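Local coordinates for DNA mismatch repair protein MutS (Thermus aquaticus, PDB 1EWQ) that binds mismatched DNA, probably carrying out the recognition step of mismatch repair, and has a weak ATPase activity, at residues L16-Y27 / L107-L115. Numbering follows the deposited sequence.
Sequences LLQQYVELRDQY and LVRREVTQL. With nucleotides of chain B.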
ATOM      1  N   LEU C  16       8.862 -38.333  -4.022  1.00 58.79           N
ATOM      2  CA  LEU C  16       8.965 -37.038  -3.347  1.00 57.96           C
ATOM      3  C   LEU C  16       7.670 -36.244  -3.484  1.00 57.44           C
ATOM      4  O   LEU C  16       7.131 -35.739  -2.496  1.00 57.15           O
ATOM      5  CB  LEU C  16      10.122 -36.210  -3.922  1.00 57.49           C
ATOM      6  CG  LEU C  16      10.357 -34.839  -3.271  1.00 57.23           C
ATOM      7  CD1 LEU C  16      10.767 -35.029  -1.819  1.00 56.85           C
ATOM      8  CD2 LEU C  16      11.439 -34.070  -4.029  1.00 56.96           C
ATOM      9  N   LEU C  17       7.178 -36.138  -4.714  1.00 56.95           N
ATOM     10  CA  LEU C  17       5.947 -35.404  -4.972  1.00 56.55           C
ATOM     11  C   LEU C  17       4.764 -36.017  -4.228  1.00 56.15           C
ATOM     12  O   LEU C  17       3.761 -35.351  -3.984  1.00 56.18           O
ATOM     13  CB  LEU C  17       5.675 -35.342  -6.477  1.00 56.41           C
ATOM     14  CG  LEU C  17       6.669 -34.456  -7.235  1.00 56.47           C
ATOM     15  CD1 LEU C  17       6.370 -34.485  -8.730  1.00 56.21           C
ATOM     16  CD2 LEU C  17       6.579 -33.029  -6.696  1.00 56.24           C
ATOM     17  N   GLN C  18       4.886 -37.287  -3.865  1.00 55.84           N
ATOM     18  CA  GLN C  18       3.830 -37.959  -3.122  1.00 55.43           C
ATOM     19  C   GLN C  18       3.909 -37.485  -1.686  1.00 54.79           C
ATOM     20  O   GLN C  18       2.932 -36.990  -1.132  1.00 54.57           O
ATOM     21  CB  GLN C  18       4.011 -39.477  -3.170  1.00 55.88           C
ATOM     22  CG  GLN C  18       3.164 -40.158  -4.226  1.00 56.31           C
ATOM     23  CD  GLN C  18       1.680 -39.986  -3.976  1.00 56.33           C
ATOM     24  OE1 GLN C  18       1.177 -40.326  -2.905  1.00 56.38           O
ATOM     25  NE2 GLN C  18       0.969 -39.456  -4.967  1.00 56.47           N
ATOM     26  N   GLN C  19       5.089 -37.642  -1.095  1.00 54.29           N
ATOM     27  CA  GLN C  19       5.338 -37.220   0.274  1.00 53.74           C
ATOM     28  C   GLN C  19       4.865 -35.774   0.407  1.00 53.74           C
ATOM     29  O   GLN C  19       4.307 -35.384   1.433  1.00 53.81           O
ATOM     30  CB  GLN C  19       6.837 -37.326   0.570  1.00 53.44           C
ATOM     31  CG  GLN C  19       7.252 -36.901   1.962  1.00 53.21           C
ATOM     32  CD  GLN C  19       8.741 -37.048   2.190  1.00 52.99           C
ATOM     33  OE1 GLN C  19       9.549 -36.480   1.456  1.00 52.86           O
ATOM     34  NE2 GLN C  19       9.113 -37.815   3.210  1.00 52.76           N
ATOM     35  N   TYR C  20       5.078 -34.996  -0.652  1.00 53.62           N
ATOM     36  CA  TYR C  20       4.693 -33.585  -0.706  1.00 53.68           C
ATOM     37  C   TYR C  20       3.177 -33.374  -0.735  1.00 53.98           C
ATOM     38  O   TYR C  20       2.613 -32.677   0.112  1.00 53.83           O
ATOM     39  CB  TYR C  20       5.318 -32.934  -1.946  1.00 53.11           C
ATOM     40  CG  TYR C  20       4.692 -31.615  -2.350  1.00 52.45           C
ATOM     41  CD1 TYR C  20       4.874 -30.465  -1.581  1.00 52.26           C
ATOM     42  CD2 TYR C  20       3.908 -31.522  -3.496  1.00 52.08           C
ATOM     43  CE1 TYR C  20       4.289 -29.252  -1.947  1.00 51.89           C
ATOM     44  CE2 TYR C  20       3.318 -30.315  -3.871  1.00 51.90           C
ATOM     45  CZ  TYR C  20       3.513 -29.186  -3.093  1.00 51.80           C
ATOM     46  OH  TYR C  20       2.934 -27.996  -3.462  1.00 51.68           O
ATOM     47  N   VAL C  21       2.535 -33.971  -1.734  1.00 54.25           N
ATOM     48  CA  VAL C  21       1.094 -33.864  -1.923  1.00 54.34           C
ATOM     49  C   VAL C  21       0.297 -34.372  -0.726  1.00 54.63           C
ATOM     50  O   VAL C  21      -0.768 -33.841  -0.416  1.00 54.62           O
ATOM     51  CB  VAL C  21       0.662 -34.626  -3.206  1.00 54.29           C
ATOM     52  CG1 VAL C  21      -0.853 -34.779  -3.254  1.00 54.28           C
ATOM     53  CG2 VAL C  21       1.148 -33.873  -4.440  1.00 53.97           C
ATOM     54  N   GLU C  22       0.821 -35.390  -0.051  1.00 55.04           N
ATOM     55  CA  GLU C  22       0.157 -35.971   1.114  1.00 55.50           C
ATOM     56  C   GLU C  22       0.028 -34.941   2.232  1.00 55.47           C
ATOM     57  O   GLU C  22      -1.052 -34.753   2.795  1.00 55.57           O
ATOM     58  CB  GLU C  22       0.952 -37.169   1.633  1.00 55.98           C
ATOM     59  CG  GLU C  22       0.111 -38.206   2.347  1.00 56.93           C
ATOM     60  CD  GLU C  22      -0.694 -39.056   1.380  1.00 57.56           C
ATOM     61  OE1 GLU C  22      -0.069 -39.760   0.550  1.00 57.65           O
ATOM     62  OE2 GLU C  22      -1.946 -39.017   1.445  1.00 57.80           O
ATOM     63  N   LEU C  23       1.140 -34.282   2.552  1.00 55.42           N
ATOM     64  CA  LEU C  23       1.160 -33.265   3.598  1.00 55.36           C
ATOM     65  C   LEU C  23       0.317 -32.061   3.193  1.00 55.28           C
ATOM     66  O   LEU C  23      -0.490 -31.564   3.979  1.00 55.35           O
ATOM     67  CB  LEU C  23       2.598 -32.807   3.869  1.00 55.40           C
ATOM     68  CG  LEU C  23       3.584 -33.853   4.395  1.00 55.40           C
ATOM     69  CD1 LEU C  23       4.991 -33.279   4.403  1.00 55.33           C
ATOM     70  CD2 LEU C  23       3.173 -34.286   5.790  1.00 55.42           C
ATOM     71  N   ARG C  24       0.507 -31.609   1.958  1.00 54.95           N
ATOM     72  CA  ARG C  24      -0.213 -30.457   1.432  1.00 54.79           C
ATOM     73  C   ARG C  24      -1.708 -30.509   1.711  1.00 54.62           C
ATOM     74  O   ARG C  24      -2.262 -29.603   2.332  1.00 54.76           O
ATOM     75  CB  ARG C  24       0.016 -30.341  -0.074  1.00 54.79           C
ATOM     76  CG  ARG C  24      -0.621 -29.121  -0.708  1.00 54.83           C
ATOM     77  CD  ARG C  24      -0.803 -29.339  -2.195  1.00 55.19           C
ATOM     78  NE  ARG C  24      -1.616 -30.527  -2.438  1.00 55.46           N
ATOM     79  CZ  ARG C  24      -1.906 -31.020  -3.639  1.00 55.68           C
ATOM     80  NH1 ARG C  24      -1.449 -30.429  -4.737  1.00 55.77           N
ATOM     81  NH2 ARG C  24      -2.659 -32.109  -3.740  1.00 55.58           N
ATOM     82  N   ASP C  25      -2.360 -31.569   1.243  1.00 54.41           N
ATOM     83  CA  ASP C  25      -3.801 -31.726   1.428  1.00 54.05           C
ATOM     84  C   ASP C  25      -4.237 -31.704   2.889  1.00 53.38           C
ATOM     85  O   ASP C  25      -5.391 -31.418   3.190  1.00 53.48           O
ATOM     86  CB  ASP C  25      -4.280 -33.018   0.760  1.00 54.47           C
ATOM     87  CG  ASP C  25      -4.166 -32.967  -0.754  1.00 54.85           C
ATOM     88  OD1 ASP C  25      -4.713 -32.021  -1.363  1.00 55.23           O
ATOM     89  OD2 ASP C  25      -3.532 -33.871  -1.338  1.00 55.05           O
ATOM     90  N   GLN C  26      -3.310 -32.006   3.792  1.00 52.73           N
ATOM     91  CA  GLN C  26      -3.610 -31.990   5.216  1.00 52.02           C
ATOM     92  C   GLN C  26      -3.821 -30.571   5.741  1.00 51.13           C
ATOM     93  O   GLN C  26      -4.433 -30.390   6.789  1.00 50.98           O
ATOM     94  CB  GLN C  26      -2.477 -32.656   6.002  1.00 52.68           C
ATOM     95  CG  GLN C  26      -2.464 -34.162   5.898  1.00 53.42           C
ATOM     96  CD  GLN C  26      -1.255 -34.779   6.568  1.00 54.08           C
ATOM     97  OE1 GLN C  26      -0.874 -34.386   7.673  1.00 54.29           O
ATOM     98  NE2 GLN C  26      -0.651 -35.764   5.911  1.00 54.43           N
ATOM     99  N   TYR C  27      -3.308 -29.571   5.026  1.00 49.92           N
ATOM    100  CA  TYR C  27      -3.464 -28.176   5.446  1.00 48.94           C
ATOM    101  C   TYR C  27      -3.948 -27.286   4.298  1.00 48.36           C
ATOM    102  O   TYR C  27      -3.244 -26.384   3.848  1.00 48.26           O
ATOM    103  CB  TYR C  27      -2.144 -27.640   6.002  1.00 48.44           C
ATOM    104  CG  TYR C  27      -1.600 -28.458   7.149  1.00 47.93           C
ATOM    105  CD1 TYR C  27      -0.794 -29.572   6.917  1.00 47.61           C
ATOM    106  CD2 TYR C  27      -1.907 -28.130   8.470  1.00 47.56           C
ATOM    107  CE1 TYR C  27      -0.307 -30.334   7.971  1.00 47.26           C
ATOM    108  CE2 TYR C  27      -1.428 -28.885   9.529  1.00 47.19           C
ATOM    109  CZ  TYR C  27      -0.629 -29.984   9.274  1.00 47.19           C
ATOM    110  OH  TYR C  27      -0.147 -30.731  10.324  1.00 46.89           O
ATOM    111  N   LEU C 107      13.445 -42.295   1.189  1.00 63.02           N
ATOM    112  CA  LEU C 107      12.946 -40.928   1.249  1.00 62.30           C
ATOM    113  C   LEU C 107      13.097 -40.342   2.655  1.00 61.69           C
ATOM    114  O   LEU C 107      12.698 -40.964   3.638  1.00 61.71           O
ATOM    115  CB  LEU C 107      11.478 -40.916   0.812  1.00 62.16           C
ATOM    116  CG  LEU C 107      10.883 -39.602   0.310  1.00 62.22           C
ATOM    117  CD1 LEU C 107      11.750 -39.028  -0.805  1.00 62.05           C
ATOM    118  CD2 LEU C 107       9.464 -39.853  -0.189  1.00 62.00           C
ATOM    119  N   VAL C 108      13.683 -39.151   2.750  1.00 60.93           N
ATOM    120  CA  VAL C 108      13.876 -38.504   4.046  1.00 60.22           C
ATOM    121  C   VAL C 108      12.535 -38.224   4.724  1.00 59.69           C
ATOM    122  O   VAL C 108      11.550 -37.892   4.059  1.00 59.39           O
ATOM    123  CB  VAL C 108      14.647 -37.170   3.902  1.00 60.21           C
ATOM    124  CG1 VAL C 108      14.780 -36.491   5.258  1.00 60.08           C
ATOM    125  CG2 VAL C 108      16.023 -37.427   3.308  1.00 60.09           C
ATOM    126  N   ARG C 109      12.502 -38.375   6.047  1.00 58.99           N
ATOM    127  CA  ARG C 109      11.284 -38.130   6.817  1.00 58.44           C
ATOM    128  C   ARG C 109      10.921 -36.647   6.776  1.00 57.32           C
ATOM    129  O   ARG C 109      11.716 -35.795   7.181  1.00 57.32           O
ATOM    130  CB  ARG C 109      11.467 -38.546   8.285  1.00 59.32           C
ATOM    131  CG  ARG C 109      11.761 -40.029   8.533  1.00 60.61           C
ATOM    132  CD  ARG C 109      11.992 -40.292  10.027  1.00 61.46           C
ATOM    133  NE  ARG C 109      12.475 -41.645  10.305  1.00 62.24           N
ATOM    134  CZ  ARG C 109      12.920 -42.051  11.494  1.00 62.53           C
ATOM    135  NH1 ARG C 109      12.941 -41.204  12.516  1.00 62.62           N
ATOM    136  NH2 ARG C 109      13.342 -43.301  11.664  1.00 62.49           N
ATOM    137  N   ARG C 110       9.723 -36.342   6.287  1.00 55.95           N
ATOM    138  CA  ARG C 110       9.260 -34.961   6.222  1.00 54.66           C
ATOM    139  C   ARG C 110       7.861 -34.818   6.800  1.00 53.64           C
ATOM    140  O   ARG C 110       6.942 -35.567   6.453  1.00 53.26           O
ATOM    141  CB  ARG C 110       9.300 -34.449   4.783  1.00 54.73           C
ATOM    142  CG  ARG C 110      10.714 -34.386   4.269  1.00 55.01           C
ATOM    143  CD  ARG C 110      10.829 -33.955   2.823  1.00 55.34           C
ATOM    144  NE  ARG C 110      12.177 -34.248   2.353  1.00 55.67           N
ATOM    145  CZ  ARG C 110      12.626 -34.001   1.131  1.00 55.76           C
ATOM    146  NH1 ARG C 110      11.829 -33.442   0.232  1.00 56.18           N
ATOM    147  NH2 ARG C 110      13.872 -34.318   0.809  1.00 55.41           N
ATOM    148  N   GLU C 111       7.722 -33.848   7.697  1.00 52.43           N
ATOM    149  CA  GLU C 111       6.456 -33.575   8.354  1.00 51.16           C
ATOM    150  C   GLU C 111       6.356 -32.073   8.591  1.00 49.87           C
ATOM    151  O   GLU C 111       7.350 -31.351   8.517  1.00 49.69           O
ATOM    152  CB  GLU C 111       6.402 -34.292   9.707  1.00 51.82           C
ATOM    153  CG  GLU C 111       6.926 -35.720   9.686  1.00 52.61           C
ATOM    154  CD  GLU C 111       7.129 -36.283  11.081  1.00 53.02           C
ATOM    155  OE1 GLU C 111       7.888 -35.673  11.865  1.00 53.18           O
ATOM    156  OE2 GLU C 111       6.534 -37.336  11.393  1.00 53.53           O
ATOM    157  N   VAL C 112       5.149 -31.611   8.884  1.00 48.37           N
ATOM    158  CA  VAL C 112       4.928 -30.205   9.161  1.00 46.68           C
ATOM    159  C   VAL C 112       5.372 -29.950  10.597  1.00 45.49           C
ATOM    160  O   VAL C 112       4.814 -30.507  11.533  1.00 45.46           O
ATOM    161  CB  VAL C 112       3.442 -29.842   8.996  1.00 46.72           C
ATOM    162  CG1 VAL C 112       3.225 -28.372   9.332  1.00 46.72           C
ATOM    163  CG2 VAL C 112       2.998 -30.132   7.569  1.00 46.20           C
ATOM    164  N   THR C 113       6.389 -29.115  10.762  1.00 44.23           N
ATOM    165  CA  THR C 113       6.926 -28.797  12.083  1.00 42.88           C
ATOM    166  C   THR C 113       6.200 -27.656  12.786  1.00 41.66           C
ATOM    167  O   THR C 113       6.158 -27.601  14.013  1.00 41.51           O
ATOM    168  CB  THR C 113       8.440 -28.465  11.979  1.00 43.22           C
ATOM    169  OG1 THR C 113       9.181 -29.688  11.944  1.00 43.32           O
ATOM    170  CG2 THR C 113       8.919 -27.608  13.163  1.00 43.77           C
ATOM    171  N   GLN C 114       5.619 -26.750  12.012  1.00 40.13           N
ATOM    172  CA  GLN C 114       4.924 -25.620  12.597  1.00 38.90           C
ATOM    173  C   GLN C 114       4.150 -24.848  11.558  1.00 37.96           C
ATOM    174  O   GLN C 114       4.445 -24.915  10.367  1.00 37.84           O
ATOM    175  CB  GLN C 114       5.922 -24.678  13.259  1.00 39.08           C
ATOM    176  CG  GLN C 114       7.090 -24.331  12.366  1.00 39.40           C
ATOM    177  CD  GLN C 114       7.876 -23.148  12.872  1.00 39.83           C
ATOM    178  OE1 GLN C 114       8.963 -22.846  12.369  1.00 40.38           O
ATOM    179  NE2 GLN C 114       7.329 -22.460  13.867  1.00 39.76           N
ATOM    180  N   LEU C 115       3.154 -24.111  12.027  1.00 36.55           N
ATOM    181  CA  LEU C 115       2.336 -23.296  11.162  1.00 35.42           C
ATOM    182  C   LEU C 115       2.662 -21.850  11.499  1.00 34.61           C
ATOM    183  O   LEU C 115       2.937 -21.528  12.658  1.00 34.92           O
ATOM    184  CB  LEU C 115       0.856 -23.574  11.429  1.00 35.58           C
ATOM    185  CG  LEU C 115       0.417 -25.038  11.288  1.00 35.80           C
ATOM    186  CD1 LEU C 115      -1.075 -25.154  11.575  1.00 35.97           C
ATOM    187  CD2 LEU C 115       0.720 -25.536   9.884  1.00 35.41           C
TER
ATOM    188  P    DC B  14      15.626 -37.716  -0.465  1.00 46.64           P
ATOM    189  OP1  DC B  14      14.366 -37.866   0.309  1.00 46.19           O
ATOM    190  OP2  DC B  14      16.745 -38.671  -0.240  1.00 46.35           O
ATOM    191  O5'  DC B  14      15.224 -37.697  -2.007  1.00 46.67           O
ATOM    192  C5'  DC B  14      14.329 -36.699  -2.494  1.00 46.87           C
ATOM    193  C4'  DC B  14      14.172 -36.804  -3.992  1.00 46.96           C
ATOM    194  O4'  DC B  14      15.443 -36.563  -4.647  1.00 46.85           O
ATOM    195  C3'  DC B  14      13.684 -38.161  -4.497  1.00 47.32           C
ATOM    196  O3'  DC B  14      12.750 -37.950  -5.561  1.00 48.00           O
ATOM    197  C2'  DC B  14      14.953 -38.819  -5.012  1.00 47.03           C
ATOM    198  C1'  DC B  14      15.729 -37.625  -5.546  1.00 46.53           C
ATOM    199  N1   DC B  14      17.199 -37.785  -5.626  1.00 45.68           N
ATOM    200  C2   DC B  14      17.834 -37.632  -6.875  1.00 45.17           C
ATOM    201  O2   DC B  14      17.140 -37.407  -7.883  1.00 44.93           O
ATOM    202  N3   DC B  14      19.181 -37.736  -6.951  1.00 44.56           N
ATOM    203  C4   DC B  14      19.892 -37.990  -5.852  1.00 44.76           C
ATOM    204  N4   DC B  14      21.221 -38.063  -5.971  1.00 44.60           N
ATOM    205  C5   DC B  14      19.273 -38.176  -4.576  1.00 44.99           C
ATOM    206  C6   DC B  14      17.939 -38.065  -4.510  1.00 45.28           C
ATOM    207  P    DT B  15      11.812 -39.157  -6.057  1.00 48.78           P
ATOM    208  OP1  DT B  15      10.393 -38.734  -5.962  1.00 48.51           O
ATOM    209  OP2  DT B  15      12.259 -40.410  -5.389  1.00 48.48           O
ATOM    210  O5'  DT B  15      12.143 -39.250  -7.607  1.00 49.33           O
ATOM    211  C5'  DT B  15      13.460 -38.992  -8.064  1.00 50.06           C
ATOM    212  C4'  DT B  15      13.529 -39.123  -9.566  1.00 50.35           C
ATOM    213  O4'  DT B  15      14.918 -39.032  -9.938  1.00 50.22           O
ATOM    214  C3'  DT B  15      13.062 -40.477 -10.084  1.00 50.86           C
ATOM    215  O3'  DT B  15      12.567 -40.321 -11.418  1.00 52.11           O
ATOM    216  C2'  DT B  15      14.322 -41.320 -10.027  1.00 50.47           C
ATOM    217  C1'  DT B  15      15.440 -40.313 -10.257  1.00 49.96           C
ATOM    218  N1   DT B  15      16.625 -40.514  -9.404  1.00 49.50           N
ATOM    219  C2   DT B  15      17.859 -40.205  -9.932  1.00 49.33           C
ATOM    220  O2   DT B  15      18.013 -39.788 -11.074  1.00 49.33           O
ATOM    221  N3   DT B  15      18.913 -40.394  -9.069  1.00 49.12           N
ATOM    222  C4   DT B  15      18.857 -40.850  -7.766  1.00 49.17           C
ATOM    223  O4   DT B  15      19.894 -40.960  -7.107  1.00 48.91           O
ATOM    224  C5   DT B  15      17.529 -41.161  -7.280  1.00 49.17           C
ATOM    225  C7   DT B  15      17.369 -41.654  -5.876  1.00 49.13           C
ATOM    226  C6   DT B  15      16.495 -40.986  -8.116  1.00 49.15           C
TER
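Gln19 reaches Leu107 and Arg110 through a fully stretched chain: CG lies anti to the backbone N (chi1 179°), the next bond is also extended, and the amide is thereby carried straight off the helix to the backbone entering strand 110-116. There Gln19 NE2 donates to Val108 O at 2.6 Å; with an N-H...O angle of 164° and the donor in the carbonyl plane, the bond is short and nearly straight. On the amide's other arm, Gln19 OE1 rests 3.1 Å from Arg110 CD, the two side chains crossing at about a right angle, while Leu107 CD2 packs on Gln19 CB at 3.7 Å. Further along, Leu23 CD1 lies over the backbone at Arg110 O (3.6 Å). The Tyr27 and Val112 side chains come from opposite directions, Tyr27 CE1 meeting Val112 CG2 at 3.3 Å, and Leu115 crosses Tyr27 at about a right angle; both methyls sit oblique to the ring. At the opposite end, Leu16 N bonds OP1 of DT15 of chain B (2.5 Å, unusually short), and Val108 N bonds OP1 of DC14 of chain B (2.8 Å). Segments 16-26 and 110-115 run at 35°, packing helix on outermost strand of the six-stranded mixed sheet in MutS domain I, each segment donating a backbone N-H to a DNA phosphate.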